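Local structure of transcriptional regulator, TetR family (Myxococcus xanthus, 5K7F) at residues R27-R32 against I113-E118. The protein is probably a TetR-type transcriptional repressor that binds regulatory DNA and takes part in controlling isovaleryl coenzyme A biosynthesis. Sequence-based numbering, arbitrary orientation.
Sequences RLICDR and IIILHE
C30 and I115 sit at the centre of a sparse, wholly apolar contact between the first helix of a TetR-type DNA-binding domain and a helix of the regulatory domain, an instance of how the two domains of such a regulator can meet through a few aliphatic side chains. The thiol of C30 reaches into the angle between two consecutive isoleucines of the partner helix, I114 and I115: SG of C30 lies 3.9 Å from CG2 of I114 and 4.0 Å from CG1 of I115. Its first torsion, -78°, sets the sulfur anti to the carbonyl carbon of C30 and sends it out from the helix surface between those two branches. I115 answers from the other helix with its long branch. With chi2 at 162° the chain is nearly extended, and the terminal CD1 of I115 is carried across to I29, where it rests 4.0 Å from CG2 of I29. The same methyl is equally close to CB of I29, so it lies against the branch point of that residue, and the two isoleucine side chains cross at about a right angle. No hydrogen bond joins the segments; their axes approach to 10.3 Å at an angle of 65°, and only 171 Å² is buried in total. Helix 60-83, which follows the predicted helix-turn-helix, extends the apolar patch: its I67 touches I29 and its L64 touches I115. Y174 packs on I114, while E111, earlier on helix 110-117, lies against C30 and R27. The contact thus joins helix 18-32 to helix 110-117, with helix 60-83 touching both.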
loop_
_atom_site.group_PDB
_atom_site.type_symbol
_atom_site.label_atom_id
_atom_site.label_comp_id
_atom_site.label_asym_id
_atom_site.label_seq_id
_atom_site.Cartn_x
_atom_site.Cartn_y
_atom_site.Cartn_z
ATOM N N ARG A 27 -9.356 15.636 -2.632
ATOM C CA ARG A 27 -10.639 15.011 -2.295
ATOM C C ARG A 27 -11.410 14.577 -3.553
ATOM O O ARG A 27 -11.825 13.416 -3.682
ATOM C CB ARG A 27 -11.484 15.965 -1.444
ATOM C CG ARG A 27 -11.064 16.032 -0.014
ATOM C CD ARG A 27 -12.145 16.706 0.824
ATOM N NE ARG A 27 -11.952 18.157 0.908
ATOM C CZ ARG A 27 -11.033 18.752 1.679
ATOM N NH1 ARG A 27 -10.207 18.022 2.433
ATOM N NH2 ARG A 27 -10.923 20.084 1.697
ATOM N N LEU A 28 -11.634 15.495 -4.490
ATOM C CA LEU A 28 -12.418 15.126 -5.667
ATOM C C LEU A 28 -11.743 14.004 -6.453
ATOM O O LEU A 28 -12.403 13.055 -6.914
ATOM C CB LEU A 28 -12.627 16.349 -6.562
ATOM C CG LEU A 28 -13.440 17.484 -5.983
ATOM C CD1 LEU A 28 -13.404 18.668 -6.953
ATOM C CD2 LEU A 28 -14.861 17.067 -5.745
ATOM N N ILE A 29 -10.422 14.082 -6.609
ATOM C CA ILE A 29 -9.725 13.076 -7.409
ATOM C C ILE A 29 -9.865 11.704 -6.761
ATOM O O ILE A 29 -10.091 10.695 -7.445
ATOM C CB ILE A 29 -8.246 13.464 -7.599
ATOM C CG1 ILE A 29 -8.124 14.598 -8.616
ATOM C CG2 ILE A 29 -7.452 12.283 -8.113
ATOM C CD1 ILE A 29 -6.737 15.229 -8.685
ATOM N N CYS A 30 -9.725 11.641 -5.436
ATOM C CA CYS A 30 -9.915 10.375 -4.741
ATOM C C CYS A 30 -11.358 9.889 -4.832
ATOM O O CYS A 30 -11.596 8.679 -4.859
ATOM C CB CYS A 30 -9.481 10.511 -3.282
ATOM S SG CYS A 30 -7.695 10.455 -3.093
ATOM N N ASP A 31 -12.332 10.798 -4.879
ATOM C CA ASP A 31 -13.725 10.365 -4.884
ATOM C C ASP A 31 -14.242 10.051 -6.284
ATOM O O ASP A 31 -14.916 9.032 -6.465
ATOM C CB ASP A 31 -14.618 11.422 -4.227
ATOM C CG ASP A 31 -16.106 11.079 -4.343
ATOM O OD1 ASP A 31 -16.462 9.896 -4.137
ATOM O OD2 ASP A 31 -16.919 11.975 -4.656
ATOM N N ARG A 32 -13.935 10.890 -7.281
ATOM C CA ARG A 32 -14.426 10.692 -8.644
ATOM C C ARG A 32 -13.376 10.140 -9.604
ATOM O O ARG A 32 -13.732 9.709 -10.710
ATOM C CB ARG A 32 -14.974 12.014 -9.200
ATOM N N ILE A 113 -1.820 12.551 0.461
ATOM C CA ILE A 113 -0.788 11.528 0.578
ATOM C C ILE A 113 -1.159 10.298 -0.257
ATOM O O ILE A 113 -0.299 9.635 -0.835
ATOM C CB ILE A 113 -0.564 11.176 2.062
ATOM C CG1 ILE A 113 -0.227 12.433 2.911
ATOM C CG2 ILE A 113 0.459 10.055 2.235
ATOM C CD1 ILE A 113 1.047 13.228 2.465
ATOM N N ILE A 114 -2.446 9.957 -0.318
ATOM C CA ILE A 114 -2.880 8.864 -1.173
ATOM C C ILE A 114 -2.465 9.126 -2.620
ATOM O O ILE A 114 -1.969 8.225 -3.322
ATOM C CB ILE A 114 -4.405 8.700 -1.034
ATOM C CG1 ILE A 114 -4.719 8.178 0.373
ATOM C CG2 ILE A 114 -4.984 7.820 -2.132
ATOM C CD1 ILE A 114 -6.198 8.192 0.680
ATOM N N ILE A 115 -2.677 10.357 -3.093
ATOM C CA ILE A 115 -2.377 10.645 -4.487
ATOM C C ILE A 115 -0.879 10.574 -4.735
ATOM O O ILE A 115 -0.430 10.102 -5.793
ATOM C CB ILE A 115 -2.978 11.998 -4.884
ATOM C CG1 ILE A 115 -4.490 11.853 -5.017
ATOM C CG2 ILE A 115 -2.360 12.520 -6.171
ATOM C CD1 ILE A 115 -5.203 13.173 -4.985
ATOM N N LEU A 116 -0.087 10.996 -3.747
ATOM C CA LEU A 116 1.369 10.918 -3.827
ATOM C C LEU A 116 1.860 9.524 -4.209
ATOM O O LEU A 116 2.864 9.383 -4.921
ATOM C CB LEU A 116 1.948 11.337 -2.486
ATOM C CG LEU A 116 3.450 11.334 -2.346
ATOM C CD1 LEU A 116 4.125 12.211 -3.416
ATOM C CD2 LEU A 116 3.738 11.837 -0.928
ATOM N N HIS A 117 1.209 8.482 -3.709
ATOM C CA HIS A 117 1.686 7.127 -3.923
ATOM C C HIS A 117 0.750 6.294 -4.786
ATOM O O HIS A 117 1.067 5.125 -5.075
ATOM C CB HIS A 117 1.937 6.452 -2.567
ATOM C CG HIS A 117 3.184 6.938 -1.898
ATOM N ND1 HIS A 117 4.442 6.577 -2.330
ATOM C CD2 HIS A 117 3.375 7.802 -0.871
ATOM C CE1 HIS A 117 5.353 7.174 -1.584
ATOM N NE2 HIS A 117 4.733 7.927 -0.689
ATOM N N GLU A 118 -0.367 6.867 -5.235
ATOM C CA GLU A 118 -1.295 6.207 -6.153
ATOM C C GLU A 118 -1.346 6.948 -7.492
ATOM O O GLU A 118 -0.622 6.612 -8.431
ATOM C CB GLU A 118 -2.701 6.128 -5.548
#